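Local coordinates for biotin binding protein A (Gallus gallus, PDB 2C1S), which binds biotin, here seen with biotin-D-sulfoxide in its pocket, as a chicken member of the avidin family, at residues Y34-T39 and K43-S48; Q55-G58 and Q63-F66; G9-E14 and G91-E96; M19-L24 and G28-S33; G67-W72 and T78-G83. All blocks are in the same frame, centred on the assembly; numbering follows the deposited sequence. Where two conformers were deposited one is given.

Contact 1 (Y34-T39 and K43-S48); sequences YQTAVT and KQILVS. With BSO (biotin-D-sulfoxide), chain C.
Tyr34 and Ser48 are joined by two backbone bonds, Tyr34 N to Ser48 O at 2.7 Å and Ser48 N to Tyr34 O at 3.0 Å, an antiparallel hydrogen-bonded pair. Beyond it the chains part, and a water takes over, donating to Tyr34 O and Leu46 O and accepting from Thr36 N. Residues of 34-39 line the biotin site of the avidin barrel. Tyr34 OH donates to the ureido oxygen O3 of biotin-D-sulfoxide (2.7 Å). Thr36 OG1 stands anti to the backbone N (chi1 179°), which turns it to the ligand and leaves CG2 for Ile45; it accepts from ligand N2 at 2.8 Å, almost straight (171°), and donates to Val38 O (2.7 Å). At the ligand's far end Thr39 OG1 donates to carboxylate O11 (2.6 Å). Packing centres on Ile45: its CD1 lies 3.3 Å from Thr36 O and its CG2 3.6 Å from Thr36 CG2, while the side chains of Ile45 and Thr39 slide past each other. Farther out, Gln35 OE1 rests against Val47 CB.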
# COMPACT_ATOMS: atom_id res chain seq x y z
N TYR A 34 -16.24 -6.54 14.37
CA TYR A 34 -14.82 -6.88 14.22
C TYR A 34 -14.16 -6.77 15.56
O TYR A 34 -14.18 -5.69 16.19
CB TYR A 34 -14.14 -5.90 13.21
CG TYR A 34 -12.86 -6.46 12.62
CD1 TYR A 34 -12.86 -7.02 11.35
CD2 TYR A 34 -11.67 -6.47 13.36
CE1 TYR A 34 -11.70 -7.58 10.80
CE2 TYR A 34 -10.45 -7.03 12.82
CZ TYR A 34 -10.50 -7.58 11.52
OH TYR A 34 -9.38 -8.14 10.91
N GLN A 35 -13.59 -7.89 16.01
CA GLN A 35 -12.86 -7.97 17.26
C GLN A 35 -11.37 -8.18 16.99
O GLN A 35 -10.88 -9.33 16.86
CB GLN A 35 -13.39 -9.13 18.11
CG GLN A 35 -12.79 -9.18 19.50
CD GLN A 35 -13.34 -8.09 20.43
OE1 GLN A 35 -14.54 -7.81 20.42
NE2 GLN A 35 -12.47 -7.48 21.23
N THR A 36 -10.63 -7.08 16.91
CA THR A 36 -9.21 -7.20 16.59
C THR A 36 -8.41 -7.73 17.77
O THR A 36 -8.71 -7.39 18.93
CB THR A 36 -8.64 -5.83 16.03
OG1 THR A 36 -7.26 -5.99 15.74
CG2 THR A 36 -8.79 -4.69 17.03
N ALA A 37 -7.42 -8.59 17.50
CA ALA A 37 -6.54 -9.12 18.55
C ALA A 37 -5.44 -8.16 18.93
O ALA A 37 -4.83 -8.29 20.00
CB ALA A 37 -5.94 -10.45 18.11
N VAL A 38 -5.18 -7.20 18.04
CA VAL A 38 -4.05 -6.28 18.13
C VAL A 38 -4.48 -4.82 17.90
O VAL A 38 -5.51 -4.55 17.27
CB VAL A 38 -2.92 -6.68 17.12
CG1 VAL A 38 -2.42 -8.09 17.39
CG2 VAL A 38 -3.45 -6.63 15.71
N THR A 39 -3.73 -3.89 18.45
CA THR A 39 -3.97 -2.48 18.22
C THR A 39 -2.64 -1.74 18.26
O THR A 39 -1.72 -2.12 19.01
CB THR A 39 -4.97 -1.89 19.25
OG1 THR A 39 -5.15 -0.49 19.02
CG2 THR A 39 -4.47 -2.10 20.66
N LYS A 43 -5.00 1.50 24.07
CA LYS A 43 -6.36 1.38 24.58
C LYS A 43 -6.83 -0.07 24.63
O LYS A 43 -6.33 -0.93 23.90
CB LYS A 43 -7.34 2.20 23.73
CG LYS A 43 -7.01 3.69 23.61
CD LYS A 43 -7.03 4.40 24.96
CE LYS A 43 -7.14 5.91 24.78
NZ LYS A 43 -6.22 6.69 25.68
N GLN A 44 -7.80 -0.32 25.51
CA GLN A 44 -8.48 -1.60 25.58
C GLN A 44 -9.29 -1.79 24.29
O GLN A 44 -10.07 -0.93 23.89
CB GLN A 44 -9.37 -1.66 26.85
CG GLN A 44 -10.47 -2.75 26.89
CD GLN A 44 -9.94 -4.18 26.84
OE1 GLN A 44 -8.87 -4.49 27.38
NE2 GLN A 44 -10.69 -5.06 26.19
N ILE A 45 -9.08 -2.92 23.62
CA ILE A 45 -9.81 -3.21 22.39
C ILE A 45 -11.29 -3.46 22.72
O ILE A 45 -11.61 -4.12 23.73
CB ILE A 45 -9.23 -4.43 21.62
CG1 ILE A 45 -7.79 -4.17 21.16
CG2 ILE A 45 -10.08 -4.72 20.39
CD1 ILE A 45 -6.97 -5.46 20.99
N LEU A 46 -12.17 -2.93 21.87
CA LEU A 46 -13.61 -3.09 21.98
C LEU A 46 -14.16 -3.53 20.62
O LEU A 46 -13.65 -3.10 19.57
CB LEU A 46 -14.25 -1.76 22.41
CG LEU A 46 -13.92 -1.21 23.81
CD1 LEU A 46 -14.26 0.29 23.93
CD2 LEU A 46 -14.65 -2.01 24.90
N VAL A 47 -15.20 -4.37 20.63
CA VAL A 47 -15.87 -4.78 19.38
C VAL A 47 -16.28 -3.55 18.57
O VAL A 47 -16.79 -2.55 19.09
CB VAL A 47 -17.10 -5.75 19.61
CG1 VAL A 47 -18.22 -5.06 20.42
CG2 VAL A 47 -17.62 -6.31 18.26
N SER A 48 -16.04 -3.63 17.27
CA SER A 48 -16.33 -2.49 16.44
C SER A 48 -17.15 -2.87 15.25
O SER A 48 -17.00 -3.98 14.71
CB SER A 48 -15.03 -1.79 16.01
OG SER A 48 -14.26 -1.46 17.14
C11 BSO C . -5.85 0.90 15.84
O11 BSO C . -5.00 0.31 16.56
O12 BSO C . -5.69 2.04 15.39
C10 BSO C . -7.19 0.21 15.51
C9 BSO C . -7.15 -1.34 15.41
C8 BSO C . -6.47 -1.74 14.11
C7 BSO C . -6.23 -3.26 14.10
C2 BSO C . -5.50 -3.65 12.79
S1 BSO C . -6.49 -3.48 11.30
C6 BSO C . -5.32 -4.42 10.29
C5 BSO C . -4.81 -5.55 11.21
N1 BSO C . -5.70 -6.71 11.07
C3 BSO C . -6.34 -6.96 12.21
O3 BSO C . -7.11 -7.92 12.33
N2 BSO C . -6.02 -6.12 13.21
C4 BSO C . -5.01 -5.14 12.71
O10 BSO C . -6.36 -2.03 10.91
O HOH W 1 -12.17 -4.61 17.75
O HOH W 2 -13.33 -6.24 23.77

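Contact 2 (Q55-G58 and Q63-F66); sequences QPPG and QPTF
Gln55 and Thr65 are tied by one backbone bond, Gln55 N to Thr65 O at 2.9 Å, nearly straight at hydrogen (165°) and entering close to the direction of the carbonyl bond, while the chains run on so that Pro57 and Pro64 come nearest each other at their CA atoms. Pro64 provides most of the packing: its CB and CG lie against the carbonyl oxygen of Gln55, with Pro64 CB 3.1 Å from Gln55 O, and the same CB meets Gln55 CB at 3.8 Å. Pro57 adds a looser touch, its CD lying 4.3 Å from Pro64 CG. These residues belong to the loop that links strands 48-54 and 66-71 of the avidin barrel, and the contact draws together its two ends, where the chain leaves one strand and is about to enter the next. Gln55 and Thr65 lie side by side and point the same way, with Gln55 CG 3.6 Å from Thr65 OG1. Gln55 CG stands anti to its carbonyl carbon (chi1 -63°), beside Thr65, and the bend at chi2 then leads the amide away to the neighbouring subunit. There Gln55 NE2 is hydrogen-bonded to Ser77 O and Trp72 O of the third subunit, and Thr65 OG1 to Asp76 O and Thr78 OG1 of that same neighbour. Within the subunit, Pro64 O is hydrogen-bonded to Gln54 NE2.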
# COMPACT_ATOMS: atom_id res chain seq x y z
N GLN A 55 -19.44 -7.52 -4.67
CA GLN A 55 -19.90 -7.67 -6.04
C GLN A 55 -20.83 -8.90 -6.16
O GLN A 55 -20.71 -9.84 -5.39
CB GLN A 55 -18.75 -7.76 -7.05
CG GLN A 55 -17.88 -6.51 -7.13
CD GLN A 55 -18.45 -5.43 -8.03
OE1 GLN A 55 -19.50 -5.60 -8.68
NE2 GLN A 55 -17.74 -4.33 -8.10
N PRO A 56 -21.77 -8.85 -7.10
CA PRO A 56 -22.58 -10.02 -7.45
C PRO A 56 -21.69 -11.17 -7.96
O PRO A 56 -20.77 -10.93 -8.76
CB PRO A 56 -23.51 -9.50 -8.56
CG PRO A 56 -22.84 -8.25 -9.07
CD PRO A 56 -22.15 -7.66 -7.88
N PRO A 57 -21.94 -12.42 -7.51
CA PRO A 57 -21.20 -13.52 -8.11
C PRO A 57 -21.29 -13.50 -9.64
O PRO A 57 -22.36 -13.23 -10.21
CB PRO A 57 -21.87 -14.77 -7.52
CG PRO A 57 -23.20 -14.27 -6.98
CD PRO A 57 -22.87 -12.90 -6.48
N GLY A 58 -20.14 -13.70 -10.29
CA GLY A 58 -20.11 -14.03 -11.72
C GLY A 58 -20.47 -15.51 -11.92
O GLY A 58 -20.86 -16.20 -10.97
N GLN A 63 -15.17 -16.41 -6.88
CA GLN A 63 -15.92 -15.62 -5.90
C GLN A 63 -15.69 -14.12 -6.10
O GLN A 63 -14.59 -13.73 -6.51
CB GLN A 63 -15.53 -16.04 -4.50
CG GLN A 63 -15.73 -17.53 -4.28
CD GLN A 63 -17.20 -17.86 -4.24
OE1 GLN A 63 -18.01 -17.08 -3.73
NE2 GLN A 63 -17.55 -19.02 -4.79
N PRO A 64 -16.75 -13.30 -5.86
CA PRO A 64 -16.66 -11.86 -6.14
C PRO A 64 -15.88 -11.09 -5.11
O PRO A 64 -15.83 -11.47 -3.92
CB PRO A 64 -18.13 -11.41 -6.17
CG PRO A 64 -18.82 -12.37 -5.27
CD PRO A 64 -18.10 -13.69 -5.43
N THR A 65 -15.28 -9.98 -5.56
CA THR A 65 -14.52 -9.13 -4.65
C THR A 65 -15.48 -8.37 -3.72
O THR A 65 -16.67 -8.22 -4.03
CB THR A 65 -13.64 -8.13 -5.41
OG1 THR A 65 -14.48 -7.34 -6.26
CG2 THR A 65 -12.55 -8.85 -6.23
N PHE A 66 -14.96 -7.93 -2.57
CA PHE A 66 -15.72 -7.19 -1.59
C PHE A 66 -14.80 -6.31 -0.74
O PHE A 66 -13.58 -6.49 -0.73
CB PHE A 66 -16.47 -8.16 -0.66
CG PHE A 66 -15.57 -9.05 0.14
CD1 PHE A 66 -15.29 -8.75 1.46
CD2 PHE A 66 -15.05 -10.24 -0.42
CE1 PHE A 66 -14.46 -9.59 2.24
CE2 PHE A 66 -14.21 -11.09 0.35
CZ PHE A 66 -13.93 -10.77 1.68

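Contact 3 (G9-E14 and G91-E96); sequences GLWRNE and GKEMLE. With BSO (biotin-D-sulfoxide), chain C.
Trp11 packs on Leu95 and Glu93, and two residues farther along the chain Asn13 OD1 is gripped by two N-H groups, those of Leu15 N and Ser17 N. This fixes the turn of the amide, whose ND2 donates to the ureido O3 of biotin-D-sulfoxide at 3.0 Å (162°). Leu95 takes one face of the indole. Its CG sits 3.8 Å from the centroid of the six-membered ring and 16° off the normal, a CH-pi contact. The branched end is spread over this one face: Leu95 CD1 lies 3.6 Å from Trp11 CD2 at the ring fusion, and Leu95 CD2 3.7 Å from Trp11 CH2. Trp11 CG stands anti to the carbonyl carbon (chi1 -55°), which lays the ring against Leu95, and NE1 is hydrogen-bonded to Leu7 O. Glu93 offers an aliphatic flank, its CB 4.0 Å from Trp11 CH2 near the ring plane; OE1 forms a salt bridge with Arg124, which probably balances its charge, and OE2 accepts from Cys5 N. No backbone bond links the two segments: strand 115-124 lies between them in the closed antiparallel barrel of the avidin family, and the side chains meet on its inner side.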
# COMPACT_ATOMS: atom_id res chain seq x y z
N GLY A 9 -21.34 -14.90 8.20
CA GLY A 9 -20.85 -15.86 9.16
C GLY A 9 -19.67 -15.36 9.92
O GLY A 9 -19.40 -14.17 9.92
N LEU A 10 -18.94 -16.29 10.54
CA LEU A 10 -17.87 -15.97 11.48
C LEU A 10 -16.50 -16.37 10.90
O LEU A 10 -16.35 -17.47 10.33
CB LEU A 10 -18.12 -16.73 12.77
CG LEU A 10 -19.47 -16.49 13.44
CD1 LEU A 10 -20.18 -17.80 13.70
CD2 LEU A 10 -19.26 -15.71 14.72
N TRP A 11 -15.54 -15.46 11.04
CA TRP A 11 -14.20 -15.58 10.47
C TRP A 11 -13.10 -15.18 11.48
O TRP A 11 -13.30 -14.36 12.36
CB TRP A 11 -14.08 -14.68 9.23
CG TRP A 11 -15.10 -14.94 8.19
CD1 TRP A 11 -16.35 -14.37 8.11
CD2 TRP A 11 -14.99 -15.82 7.06
NE1 TRP A 11 -17.01 -14.84 7.02
CE2 TRP A 11 -16.21 -15.75 6.37
CE3 TRP A 11 -13.98 -16.69 6.60
CZ2 TRP A 11 -16.45 -16.49 5.20
CZ3 TRP A 11 -14.23 -17.43 5.44
CH2 TRP A 11 -15.44 -17.31 4.75
N ARG A 12 -11.92 -15.77 11.34
CA ARG A 12 -10.77 -15.43 12.16
C ARG A 12 -9.54 -15.35 11.23
O ARG A 12 -9.44 -16.12 10.28
CB ARG A 12 -10.54 -16.49 13.23
CG ARG A 12 -9.49 -16.15 14.26
CD ARG A 12 -9.24 -17.34 15.19
NE ARG A 12 -8.72 -18.49 14.45
CZ ARG A 12 -7.43 -18.68 14.14
NH1 ARG A 12 -6.49 -17.78 14.51
NH2 ARG A 12 -7.06 -19.77 13.46
N ASN A 13 -8.66 -14.40 11.50
CA ASN A 13 -7.45 -14.24 10.70
C ASN A 13 -6.23 -14.69 11.48
O ASN A 13 -6.34 -15.11 12.65
CB ASN A 13 -7.32 -12.80 10.14
CG ASN A 13 -7.01 -11.74 11.19
OD1 ASN A 13 -6.49 -12.02 12.27
ND2 ASN A 13 -7.31 -10.46 10.84
N GLU A 14 -5.06 -14.56 10.84
CA GLU A 14 -3.82 -15.08 11.40
C GLU A 14 -3.27 -14.31 12.60
O GLU A 14 -2.33 -14.79 13.26
CB GLU A 14 -2.77 -15.23 10.30
CG GLU A 14 -2.04 -13.94 9.90
CD GLU A 14 -2.86 -12.97 9.07
OE1 GLU A 14 -4.04 -13.23 8.78
OE2 GLU A 14 -2.31 -11.92 8.69
N GLY A 91 -12.55 -27.82 0.06
CA GLY A 91 -13.72 -27.01 0.38
C GLY A 91 -13.50 -26.00 1.50
O GLY A 91 -14.46 -25.45 2.02
N LYS A 92 -12.25 -25.78 1.91
CA LYS A 92 -12.00 -24.86 3.01
C LYS A 92 -11.96 -23.45 2.43
O LYS A 92 -11.35 -23.24 1.38
CB LYS A 92 -10.70 -25.18 3.74
CG LYS A 92 -10.69 -26.61 4.30
CD LYS A 92 -9.45 -26.94 5.12
CE LYS A 92 -9.39 -28.47 5.39
NZ LYS A 92 -8.27 -28.81 6.31
N GLU A 93 -12.64 -22.53 3.10
CA GLU A 93 -12.75 -21.13 2.62
C GLU A 93 -11.72 -20.23 3.29
O GLU A 93 -11.53 -20.26 4.51
CB GLU A 93 -14.15 -20.57 2.92
CG GLU A 93 -15.34 -21.37 2.31
CD GLU A 93 -16.54 -21.33 3.23
OE1 GLU A 93 -16.39 -21.63 4.45
OE2 GLU A 93 -17.64 -21.01 2.74
N MET A 94 -11.09 -19.40 2.48
CA MET A 94 -10.15 -18.40 3.01
C MET A 94 -10.47 -17.04 2.39
O MET A 94 -10.61 -16.97 1.18
CB MET A 94 -8.69 -18.83 2.79
CG MET A 94 -8.14 -19.84 3.83
SD MET A 94 -8.43 -21.59 3.44
CE MET A 94 -7.67 -22.39 4.85
N LEU A 95 -10.55 -15.98 3.20
CA LEU A 95 -10.66 -14.61 2.64
C LEU A 95 -9.25 -14.04 2.55
O LEU A 95 -8.58 -13.93 3.58
CB LEU A 95 -11.55 -13.69 3.50
CG LEU A 95 -12.87 -14.27 4.01
CD1 LEU A 95 -13.53 -13.29 5.01
CD2 LEU A 95 -13.80 -14.60 2.87
N GLU A 96 -8.81 -13.71 1.34
CA GLU A 96 -7.49 -13.09 1.14
C GLU A 96 -7.81 -11.59 1.12
O GLU A 96 -8.61 -11.15 0.30
CB GLU A 96 -6.90 -13.49 -0.22
CG GLU A 96 -6.31 -14.92 -0.32
CD GLU A 96 -5.05 -15.14 0.54
OE1 GLU A 96 -4.39 -14.17 0.96
OE2 GLU A 96 -4.70 -16.31 0.80
C11 BSO C . -5.85 0.90 15.84
O11 BSO C . -5.00 0.31 16.56
O12 BSO C . -5.69 2.04 15.39
C10 BSO C . -7.19 0.21 15.51
C9 BSO C . -7.15 -1.34 15.41
C8 BSO C . -6.47 -1.74 14.11
C7 BSO C . -6.23 -3.26 14.10
C2 BSO C . -5.50 -3.65 12.79
S1 BSO C . -6.49 -3.48 11.30
C6 BSO C . -5.32 -4.42 10.29
C5 BSO C . -4.81 -5.55 11.21
N1 BSO C . -5.70 -6.71 11.07
C3 BSO C . -6.34 -6.96 12.21
O3 BSO C . -7.11 -7.92 12.33
N2 BSO C . -6.02 -6.12 13.21
C4 BSO C . -5.01 -5.14 12.71
O10 BSO C . -6.36 -2.03 10.91

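Contact 4 (M19-L24 and G28-S33); sequences MTISAL and GTFSGS
Leu24 and Phe30 each have 66 Å² buried by the contact and lie side by side, pointing the same way. Leu24 CD1 rests on Phe30 CB at 3.7 Å, and Leu24 CG lies 3.9 Å from Phe30 CD2. On the CD1 side of the ring Ile21 adds its CG2, 3.7 Å from Phe30 CD1. Phe30 CG lies between the backbone N and the carbonyl carbon (chi1 60°), which sets the phenyl between these two aliphatic groups. Putting an alanine at Leu24 would probably open a gap beside Phe30 CB and CD2, leaving that flank of the ring without its aliphatic partner. Ser33, with 61 Å² buried, pairs with Thr20 through two backbone bonds, Thr20 N to Ser33 O and Ser33 N to Thr20 O, both 2.9 Å. A side chain on Gly32, paired with Ile21, would run into Thr20 O. Ser22 N to Ser31 O (2.9 Å, 169°) carries the hairpin on towards its turn. Backbone bonds thus set the register of strands 18-21 and 29-35, while the grip near the turn is apolar.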
# COMPACT_ATOMS: atom_id res chain seq x y z
N MET A 19 -14.13 -11.77 13.17
CA MET A 19 -15.19 -10.90 12.64
C MET A 19 -16.44 -11.66 12.22
O MET A 19 -16.37 -12.75 11.65
CB MET A 19 -14.68 -10.02 11.50
CG MET A 19 -14.49 -10.71 10.20
SD MET A 19 -14.32 -9.57 8.83
CE MET A 19 -13.93 -10.74 7.54
N THR A 20 -17.58 -11.04 12.47
CA THR A 20 -18.87 -11.58 12.08
C THR A 20 -19.44 -10.71 11.00
O THR A 20 -19.46 -9.49 11.14
CB THR A 20 -19.84 -11.59 13.27
OG1 THR A 20 -19.20 -12.23 14.38
CG2 THR A 20 -21.12 -12.34 12.89
N ILE A 21 -19.87 -11.33 9.91
CA ILE A 21 -20.51 -10.63 8.81
C ILE A 21 -21.97 -11.04 8.74
O ILE A 21 -22.28 -12.23 8.75
CB ILE A 21 -19.76 -10.88 7.49
CG1 ILE A 21 -18.38 -10.21 7.57
CG2 ILE A 21 -20.56 -10.35 6.28
CD1 ILE A 21 -17.54 -10.40 6.35
N SER A 22 -22.86 -10.04 8.69
CA SER A 22 -24.31 -10.28 8.59
C SER A 22 -24.70 -10.74 7.20
O SER A 22 -23.88 -10.75 6.28
CB SER A 22 -25.08 -9.00 8.95
OG SER A 22 -24.91 -8.02 7.91
N ALA A 23 -25.98 -11.12 7.02
CA ALA A 23 -26.45 -11.46 5.69
C ALA A 23 -26.31 -10.25 4.81
O ALA A 23 -26.46 -9.11 5.26
CB ALA A 23 -27.92 -11.94 5.72
N LEU A 24 -26.02 -10.50 3.54
CA LEU A 24 -25.93 -9.46 2.56
C LEU A 24 -27.34 -9.04 2.19
O LEU A 24 -28.24 -9.89 2.09
CB LEU A 24 -25.15 -9.96 1.35
CG LEU A 24 -23.61 -9.84 1.46
CD1 LEU A 24 -22.96 -10.55 2.71
CD2 LEU A 24 -23.01 -10.33 0.17
N GLY A 28 -26.05 -6.29 -2.09
CA GLY A 28 -24.73 -6.82 -1.78
C GLY A 28 -24.03 -6.06 -0.67
O GLY A 28 -22.85 -6.34 -0.36
N THR A 29 -24.74 -5.12 -0.05
CA THR A 29 -24.19 -4.42 1.08
C THR A 29 -24.38 -5.28 2.32
O THR A 29 -25.29 -6.14 2.37
CB THR A 29 -24.71 -2.94 1.21
OG1 THR A 29 -26.08 -2.94 1.52
CG2 THR A 29 -24.55 -2.21 -0.09
N PHE A 30 -23.47 -5.13 3.27
CA PHE A 30 -23.53 -5.85 4.53
C PHE A 30 -22.97 -5.05 5.69
O PHE A 30 -22.29 -4.02 5.52
CB PHE A 30 -22.81 -7.23 4.44
CG PHE A 30 -21.34 -7.13 4.08
CD1 PHE A 30 -20.39 -6.82 5.06
CD2 PHE A 30 -20.94 -7.27 2.77
CE1 PHE A 30 -19.03 -6.70 4.72
CE2 PHE A 30 -19.55 -7.17 2.42
CZ PHE A 30 -18.64 -6.88 3.41
N SER A 31 -23.27 -5.56 6.88
CA SER A 31 -22.81 -5.04 8.14
C SER A 31 -22.10 -6.16 8.92
O SER A 31 -22.05 -7.30 8.48
CB SER A 31 -24.04 -4.54 8.91
OG SER A 31 -23.64 -3.81 10.03
N GLY A 32 -21.55 -5.84 10.08
CA GLY A 32 -20.92 -6.86 10.89
C GLY A 32 -20.23 -6.30 12.10
O GLY A 32 -20.39 -5.13 12.44
N SER A 33 -19.43 -7.13 12.75
CA SER A 33 -18.62 -6.68 13.88
C SER A 33 -17.20 -7.23 13.76
O SER A 33 -16.99 -8.29 13.15
CB SER A 33 -19.24 -7.08 15.22
OG SER A 33 -19.45 -8.48 15.24

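Contact 5 (G67-W72 and T78-G83); sequences GFTVQW and TTVFVG. With BSO (biotin-D-sulfoxide), chain C.
Thr79 OG1 is shared between Trp72 and the ligand: it accepts from Trp72 NE1 at 2.9 Å and donates to the sulfoxide oxygen O10 of biotin-D-sulfoxide at 2.5 Å, a very short bond. The threonine oxygen lies in the indole plane, though the bond from NE1 is bent within it (149°). With its edge held, Trp72 lays one face over the valeryl chain of the ligand, C9 riding 3.5 Å above the plane, while Val70 CG1 backs the opposite face. A leucine in place of Trp72 would probably leave Thr79 OG1 without its N-H donor and strip the flat wall from the ligand's aliphatic chain. Deeper in the barrel Phe81 lies across Phe68, the planes 21° apart but slid so far that the rings barely overlap. Phe81 CB sits over the Phe68 face, 3.8 Å from its centroid. With Phe81 CG anti to the carbonyl carbon (chi1 -71°), the ring beyond is carried towards Val70 and the ligand, where Phe81 CZ comes 3.9 Å from S1. On the other side of the sheet Thr69 CG2 and Thr78 CG2 are tightly packed at 3.4 Å. Phe68 and Phe81 exchange two backbone bonds in this antiparallel hairpin, which strand 48-54 flanks beyond 67-71 and strand 93-102 beyond 78-83; the face bearing Thr69 and Val80 packs on the third subunit.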
# COMPACT_ATOMS: atom_id res chain seq x y z
N GLY A 67 -15.39 -5.38 -0.00
CA GLY A 67 -14.62 -4.49 0.82
C GLY A 67 -15.45 -4.07 2.01
O GLY A 67 -16.70 -4.11 1.96
N PHE A 68 -14.79 -3.67 3.07
CA PHE A 68 -15.50 -3.08 4.23
C PHE A 68 -14.68 -2.05 5.00
O PHE A 68 -13.46 -2.06 4.97
CB PHE A 68 -16.10 -4.14 5.17
CG PHE A 68 -15.10 -5.11 5.76
CD1 PHE A 68 -14.46 -4.83 6.97
CD2 PHE A 68 -14.86 -6.34 5.14
CE1 PHE A 68 -13.57 -5.73 7.51
CE2 PHE A 68 -13.97 -7.25 5.69
CZ PHE A 68 -13.31 -6.95 6.85
N THR A 69 -15.39 -1.19 5.72
CA THR A 69 -14.80 -0.23 6.62
C THR A 69 -15.08 -0.61 8.06
O THR A 69 -16.23 -0.97 8.41
CB THR A 69 -15.40 1.19 6.39
OG1 THR A 69 -15.18 1.58 5.05
CG2 THR A 69 -14.81 2.23 7.42
N VAL A 70 -14.04 -0.56 8.88
CA VAL A 70 -14.20 -0.76 10.32
C VAL A 70 -14.06 0.54 11.14
O VAL A 70 -12.99 1.17 11.16
CB VAL A 70 -13.22 -1.79 10.87
CG1 VAL A 70 -13.47 -2.00 12.37
CG2 VAL A 70 -13.27 -3.10 10.01
N GLN A 71 -15.13 0.87 11.87
CA GLN A 71 -15.14 2.07 12.71
C GLN A 71 -14.78 1.71 14.15
O GLN A 71 -15.65 1.39 14.97
CB GLN A 71 -16.54 2.70 12.60
CG GLN A 71 -16.77 4.07 13.26
CD GLN A 71 -18.26 4.28 13.50
OE1 GLN A 71 -18.83 3.61 14.36
NE2 GLN A 71 -18.92 5.17 12.71
N TRP A 72 -13.48 1.73 14.44
CA TRP A 72 -12.95 1.27 15.73
C TRP A 72 -13.58 2.06 16.84
O TRP A 72 -13.63 3.29 16.78
CB TRP A 72 -11.43 1.41 15.78
CG TRP A 72 -10.77 0.66 14.66
CD1 TRP A 72 -10.15 1.21 13.58
CD2 TRP A 72 -10.71 -0.78 14.48
NE1 TRP A 72 -9.68 0.21 12.74
CE2 TRP A 72 -10.01 -1.01 13.26
CE3 TRP A 72 -11.16 -1.88 15.22
CZ2 TRP A 72 -9.75 -2.31 12.78
CZ3 TRP A 72 -10.89 -3.17 14.75
CH2 TRP A 72 -10.19 -3.38 13.54
N THR A 78 -9.40 4.52 11.32
CA THR A 78 -10.39 3.79 10.54
C THR A 78 -9.58 2.82 9.69
O THR A 78 -8.51 3.19 9.20
CB THR A 78 -11.24 4.70 9.62
OG1 THR A 78 -12.09 5.50 10.45
CG2 THR A 78 -12.12 3.90 8.73
N THR A 79 -10.08 1.61 9.54
CA THR A 79 -9.46 0.62 8.64
C THR A 79 -10.41 0.28 7.52
O THR A 79 -11.61 0.13 7.74
CB THR A 79 -9.07 -0.68 9.37
OG1 THR A 79 -8.13 -0.38 10.39
CG2 THR A 79 -8.44 -1.71 8.43
N VAL A 80 -9.86 0.10 6.32
CA VAL A 80 -10.60 -0.51 5.22
C VAL A 80 -9.92 -1.82 4.80
O VAL A 80 -8.68 -1.90 4.74
CB VAL A 80 -10.83 0.45 4.01
CG1 VAL A 80 -11.77 1.65 4.43
CG2 VAL A 80 -9.48 0.94 3.40
N PHE A 81 -10.75 -2.83 4.57
CA PHE A 81 -10.29 -4.14 4.08
C PHE A 81 -10.89 -4.39 2.71
O PHE A 81 -12.07 -4.11 2.46
CB PHE A 81 -10.79 -5.25 5.01
CG PHE A 81 -10.12 -5.30 6.35
CD1 PHE A 81 -9.09 -6.21 6.58
CD2 PHE A 81 -10.55 -4.49 7.41
CE1 PHE A 81 -8.48 -6.28 7.84
CE2 PHE A 81 -9.93 -4.56 8.65
CZ PHE A 81 -8.89 -5.46 8.87
N VAL A 82 -10.10 -4.97 1.82
CA VAL A 82 -10.66 -5.35 0.53
C VAL A 82 -10.12 -6.73 0.14
O VAL A 82 -8.96 -7.03 0.41
CB VAL A 82 -10.41 -4.27 -0.55
CG1 VAL A 82 -8.90 -4.18 -0.97
CG2 VAL A 82 -11.34 -4.47 -1.72
N GLY A 83 -10.95 -7.58 -0.48
CA GLY A 83 -10.47 -8.94 -0.74
C GLY A 83 -11.37 -9.81 -1.61
O GLY A 83 -12.25 -9.33 -2.33
C11 BSO C . -5.85 0.90 15.84
O11 BSO C . -5.00 0.31 16.56
O12 BSO C . -5.69 2.04 15.39
C10 BSO C . -7.19 0.21 15.51
C9 BSO C . -7.15 -1.34 15.41
C8 BSO C . -6.47 -1.74 14.11
C7 BSO C . -6.23 -3.26 14.10
C2 BSO C . -5.50 -3.65 12.79
S1 BSO C . -6.49 -3.48 11.30
C6 BSO C . -5.32 -4.42 10.29
C5 BSO C . -4.81 -5.55 11.21
N1 BSO C . -5.70 -6.71 11.07
C3 BSO C . -6.34 -6.96 12.21
O3 BSO C . -7.11 -7.92 12.33
N2 BSO C . -6.02 -6.12 13.21
C4 BSO C . -5.01 -5.14 12.71
O10 BSO C . -6.36 -2.03 10.91

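Contacts 3 and 5 are wholly buried; contact 2 is buried at Gln55, Pro64 and Thr65, where the third subunit adjoins it, but exposed at Pro56 and Pro57. Contacts 1 and 4 are only partly buried, contact 1 the more open. Strand 29-35 serves both contact 4 and contact 1, one towards its start and the other at its end. Contacts 4 and 5 are hairpins knit by backbone bonds, whereas contact 3 joins two strands with another between them, by side chains alone, inside the barrel, and contact 2 relies on a single backbone bond and prolines. Contacts 1, 3 and 5 all reach biotin-D-sulfoxide; Tyr34 OH comes 3.1 Å from Asn13 ND2. Contact 2 lies on the opposite side of the chain's centre from contact 1.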